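Local structure of CT263 (4QAS) at residues A[72-85]-A[133-147]. The protein probably acts as an MTAN-like nucleosidase that hydrolyses a futalosine-type nucleoside in the menaquinone pathway of Chlamydia trachomatis. The protein carries 1 engineered substitution. Residues are numbered along the deposited sequence; the frame is centred on the assembly and turned at random.
Sequences WINAGFAGAANPNI and FHEHLQLVDMEGFFI
Gly79 and Val140 form an antiparallel hydrogen-bonded pair. Gly79 N gives to Val140 O at 2.8 Å, and Val140 N returns a bond to Gly79 O. Beyond the strand end, Ala81 N donates to Gln138 O at 2.9 Å. Ala81 O takes His134 N at 3.0 Å. One water ties Asn82 ND2 to Glu135 O and Leu137 O.

Apolar contacts flank these bonds. Ala81 CB meets Leu137 CB at 3.8 Å. Pro83 CD lies 3.6 Å from Phe133 CD2, and the two side chains meet aslant. Ile85 CG2 touches Leu139 CD2.

At the other end, the Asn74 side chain crosses Ile147 at about a right angle. With Asn74 CG anti to its N (chi1 170°), the methyl Ile147 CD1 sits over the face of the amide, 3.3 Å from Asn74 ND2. Lys162 NZ salt-bridges Asp141 OD2 and hydrogen-bonds Asn74 OD1, while Asn74 ND2 gives to Ile12 O. Ser124 OG hydrogen-bonds Asp141 OD1, and Asp141 OD2 also weakly caps Gly144 N.

The Asp141-Gly144 turn probably corresponds to the one that lines the nucleoside site in MTAN relatives. Strand 139-141 fits between strands 71-80 and 119-124, and helix 144-153 then packs through Ile147 on strand 7-13.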
# COMPACT_ATOMS: atom_id res chain seq x y z
N TRP A 72 -3.97 12.26 13.77
CA TRP A 72 -2.93 11.30 14.10
C TRP A 72 -3.50 9.88 13.97
O TRP A 72 -4.63 9.63 14.40
CB TRP A 72 -2.46 11.45 15.55
CG TRP A 72 -1.77 12.71 15.96
CD1 TRP A 72 -1.64 13.86 15.25
CD2 TRP A 72 -1.13 12.93 17.21
NE1 TRP A 72 -0.94 14.79 15.99
CE2 TRP A 72 -0.62 14.23 17.20
CE3 TRP A 72 -0.92 12.12 18.33
CZ2 TRP A 72 0.07 14.77 18.28
CZ3 TRP A 72 -0.24 12.65 19.41
CH2 TRP A 72 0.26 13.96 19.38
N ILE A 73 -2.72 8.96 13.43
CA ILE A 73 -3.03 7.53 13.46
C ILE A 73 -1.88 6.82 14.14
O ILE A 73 -0.73 6.88 13.66
CB ILE A 73 -3.26 6.96 12.05
CG1 ILE A 73 -4.43 7.68 11.38
CG2 ILE A 73 -3.52 5.46 12.15
CD1 ILE A 73 -4.69 7.22 9.96
N ASN A 74 -2.17 6.16 15.26
CA ASN A 74 -1.22 5.25 15.87
C ASN A 74 -1.50 3.87 15.33
O ASN A 74 -2.59 3.33 15.55
CB ASN A 74 -1.40 5.28 17.38
CG ASN A 74 -0.62 4.20 18.09
OD1 ASN A 74 -1.12 3.64 19.08
ND2 ASN A 74 0.60 3.92 17.64
N ALA A 75 -0.56 3.31 14.60
CA ALA A 75 -0.69 1.96 14.10
C ALA A 75 0.34 1.10 14.79
O ALA A 75 1.49 1.51 14.96
CB ALA A 75 -0.45 1.94 12.60
N GLY A 76 -0.06 -0.10 15.24
CA GLY A 76 0.91 -0.94 15.91
C GLY A 76 0.42 -2.35 16.15
O GLY A 76 -0.69 -2.72 15.78
N PHE A 77 1.31 -3.13 16.73
CA PHE A 77 1.03 -4.49 17.16
C PHE A 77 0.35 -4.47 18.52
O PHE A 77 0.62 -3.63 19.36
CB PHE A 77 2.33 -5.29 17.31
CG PHE A 77 3.24 -5.30 16.09
CD1 PHE A 77 2.77 -5.02 14.82
CD2 PHE A 77 4.57 -5.62 16.25
CE1 PHE A 77 3.64 -5.04 13.72
CE2 PHE A 77 5.43 -5.65 15.14
CZ PHE A 77 4.97 -5.37 13.91
N ALA A 78 -0.52 -5.45 18.76
CA ALA A 78 -1.11 -5.61 20.08
C ALA A 78 -1.29 -7.09 20.39
O ALA A 78 -1.76 -7.85 19.55
CB ALA A 78 -2.47 -4.89 20.21
N GLY A 79 -0.95 -7.45 21.62
CA GLY A 79 -1.25 -8.78 22.10
C GLY A 79 -2.74 -9.00 22.25
O GLY A 79 -3.50 -8.09 22.54
N ALA A 80 -3.17 -10.25 22.07
CA ALA A 80 -4.56 -10.65 22.30
C ALA A 80 -4.64 -11.40 23.62
O ALA A 80 -4.01 -12.46 23.78
CB ALA A 80 -5.03 -11.54 21.16
N ALA A 81 -5.44 -10.87 24.54
CA ALA A 81 -5.61 -11.45 25.85
C ALA A 81 -6.92 -12.22 25.98
O ALA A 81 -7.26 -12.67 27.09
CB ALA A 81 -5.54 -10.33 26.91
N ASN A 82 -7.67 -12.36 24.89
CA ASN A 82 -8.88 -13.16 24.85
C ASN A 82 -8.70 -14.12 23.69
O ASN A 82 -8.38 -13.68 22.57
CB ASN A 82 -10.10 -12.26 24.61
CG ASN A 82 -11.40 -13.03 24.72
OD1 ASN A 82 -11.54 -14.13 24.17
ND2 ASN A 82 -12.37 -12.47 25.43
N PRO A 83 -8.88 -15.43 23.90
CA PRO A 83 -8.70 -16.38 22.79
C PRO A 83 -9.66 -16.20 21.63
O PRO A 83 -9.41 -16.75 20.56
CB PRO A 83 -8.90 -17.73 23.48
CG PRO A 83 -9.84 -17.43 24.63
CD PRO A 83 -9.35 -16.10 25.13
N ASN A 84 -10.75 -15.46 21.81
CA ASN A 84 -11.67 -15.26 20.69
C ASN A 84 -11.19 -14.19 19.70
O ASN A 84 -11.90 -13.92 18.73
CB ASN A 84 -13.09 -14.97 21.16
CG ASN A 84 -13.24 -13.62 21.81
OD1 ASN A 84 -12.43 -12.71 21.61
ND2 ASN A 84 -14.31 -13.47 22.59
N ILE A 85 -10.03 -13.59 19.93
CA ILE A 85 -9.40 -12.68 18.97
C ILE A 85 -8.43 -13.50 18.13
O ILE A 85 -7.43 -13.99 18.68
CB ILE A 85 -8.66 -11.57 19.71
CG1 ILE A 85 -9.65 -10.70 20.49
CG2 ILE A 85 -7.84 -10.71 18.76
CD1 ILE A 85 -9.02 -9.75 21.49
N PHE A 133 -4.55 -15.20 29.78
CA PHE A 133 -5.76 -14.66 29.21
C PHE A 133 -6.61 -14.07 30.33
O PHE A 133 -6.61 -14.58 31.45
CB PHE A 133 -6.51 -15.78 28.49
CG PHE A 133 -5.75 -16.34 27.32
CD1 PHE A 133 -4.85 -17.38 27.47
CD2 PHE A 133 -5.91 -15.80 26.06
CE1 PHE A 133 -4.16 -17.88 26.40
CE2 PHE A 133 -5.22 -16.33 24.97
CZ PHE A 133 -4.34 -17.36 25.15
N HIS A 134 -7.29 -12.97 30.03
CA HIS A 134 -8.05 -12.25 31.04
C HIS A 134 -9.46 -12.01 30.52
O HIS A 134 -9.65 -11.67 29.35
CB HIS A 134 -7.39 -10.92 31.39
CG HIS A 134 -5.97 -11.05 31.82
ND1 HIS A 134 -5.60 -11.43 33.09
CD2 HIS A 134 -4.81 -10.82 31.14
CE1 HIS A 134 -4.28 -11.45 33.18
NE2 HIS A 134 -3.78 -11.08 32.01
N GLU A 135 -10.43 -12.16 31.43
CA GLU A 135 -11.83 -12.05 31.05
C GLU A 135 -12.17 -10.67 30.52
O GLU A 135 -13.04 -10.54 29.65
CB GLU A 135 -12.71 -12.40 32.25
N HIS A 136 -11.49 -9.63 31.00
CA HIS A 136 -11.89 -8.25 30.75
C HIS A 136 -10.95 -7.49 29.82
O HIS A 136 -11.12 -6.28 29.65
CB HIS A 136 -12.04 -7.50 32.08
N LEU A 137 -9.97 -8.16 29.22
CA LEU A 137 -9.06 -7.51 28.29
C LEU A 137 -9.28 -8.05 26.89
O LEU A 137 -9.71 -9.20 26.70
CB LEU A 137 -7.60 -7.72 28.69
CG LEU A 137 -7.18 -7.23 30.08
CD1 LEU A 137 -5.68 -7.44 30.30
CD2 LEU A 137 -7.54 -5.76 30.29
N GLN A 138 -9.02 -7.20 25.90
CA GLN A 138 -9.10 -7.59 24.51
C GLN A 138 -7.69 -7.48 23.94
O GLN A 138 -6.90 -8.42 24.03
CB GLN A 138 -10.14 -6.76 23.74
CG GLN A 138 -11.58 -7.11 24.13
CD GLN A 138 -12.68 -6.28 23.46
OE1 GLN A 138 -12.45 -5.56 22.48
NE2 GLN A 138 -13.89 -6.38 23.99
N LEU A 139 -7.36 -6.36 23.33
CA LEU A 139 -6.02 -6.10 22.83
C LEU A 139 -5.19 -5.35 23.86
O LEU A 139 -5.72 -4.53 24.62
CB LEU A 139 -6.10 -5.29 21.53
CG LEU A 139 -6.83 -5.99 20.39
CD1 LEU A 139 -6.93 -5.02 19.21
CD2 LEU A 139 -6.04 -7.24 19.99
N VAL A 140 -3.90 -5.62 23.88
CA VAL A 140 -2.99 -5.05 24.87
C VAL A 140 -1.74 -4.57 24.16
O VAL A 140 -1.10 -5.35 23.44
CB VAL A 140 -2.62 -6.07 25.95
CG1 VAL A 140 -1.69 -5.40 26.97
CG2 VAL A 140 -3.86 -6.63 26.61
N ASP A 141 -1.36 -3.32 24.38
CA ASP A 141 -0.15 -2.78 23.78
C ASP A 141 0.61 -2.04 24.88
O ASP A 141 0.33 -2.18 26.07
CB ASP A 141 -0.44 -1.88 22.57
CG ASP A 141 -0.97 -0.50 22.96
OD1 ASP A 141 -1.43 -0.31 24.11
OD2 ASP A 141 -0.93 0.44 22.10
N MET A 142 1.55 -1.20 24.48
CA MET A 142 2.28 -0.36 25.42
C MET A 142 2.01 1.13 25.25
O MET A 142 1.88 1.84 26.25
CB MET A 142 3.79 -0.61 25.28
CG MET A 142 4.19 -2.04 25.65
SD MET A 142 5.93 -2.44 25.39
CE MET A 142 6.71 -1.05 26.21
N GLU A 143 1.95 1.65 24.02
CA GLU A 143 2.01 3.08 23.78
C GLU A 143 0.69 3.76 23.45
O GLU A 143 0.65 4.98 23.41
CB GLU A 143 3.00 3.38 22.64
CG GLU A 143 4.42 2.95 22.91
CD GLU A 143 5.06 3.67 24.08
OE1 GLU A 143 4.52 4.71 24.51
OE2 GLU A 143 6.09 3.18 24.60
N GLY A 144 -0.39 3.01 23.23
CA GLY A 144 -1.61 3.61 22.72
C GLY A 144 -2.18 4.70 23.61
O GLY A 144 -2.54 5.77 23.14
N PHE A 145 -2.29 4.44 24.92
CA PHE A 145 -2.89 5.46 25.76
C PHE A 145 -2.03 6.72 25.78
O PHE A 145 -2.54 7.84 25.66
CB PHE A 145 -3.13 5.00 27.19
CG PHE A 145 -3.83 6.05 27.99
CD1 PHE A 145 -3.11 7.04 28.63
CD2 PHE A 145 -5.21 6.10 28.05
CE1 PHE A 145 -3.74 8.03 29.30
CE2 PHE A 145 -5.86 7.08 28.75
CZ PHE A 145 -5.12 8.06 29.39
N PHE A 146 -0.70 6.55 25.94
CA PHE A 146 0.21 7.68 25.92
C PHE A 146 -0.02 8.55 24.68
O PHE A 146 -0.10 9.77 24.79
CB PHE A 146 1.65 7.15 25.96
CG PHE A 146 2.69 8.20 25.69
CD1 PHE A 146 2.84 9.24 26.58
CD2 PHE A 146 3.50 8.16 24.56
CE1 PHE A 146 3.79 10.23 26.38
CE2 PHE A 146 4.45 9.15 24.35
CZ PHE A 146 4.59 10.19 25.27
N ILE A 147 -0.17 7.91 23.52
CA ILE A 147 -0.31 8.67 22.28
C ILE A 147 -1.65 9.40 22.26
O ILE A 147 -1.72 10.57 21.89
CB ILE A 147 -0.15 7.74 21.07
CG1 ILE A 147 1.28 7.18 21.04
CG2 ILE A 147 -0.46 8.50 19.78
CD1 ILE A 147 1.46 5.99 20.11
O HOH W 1 -12.31 -10.10 26.63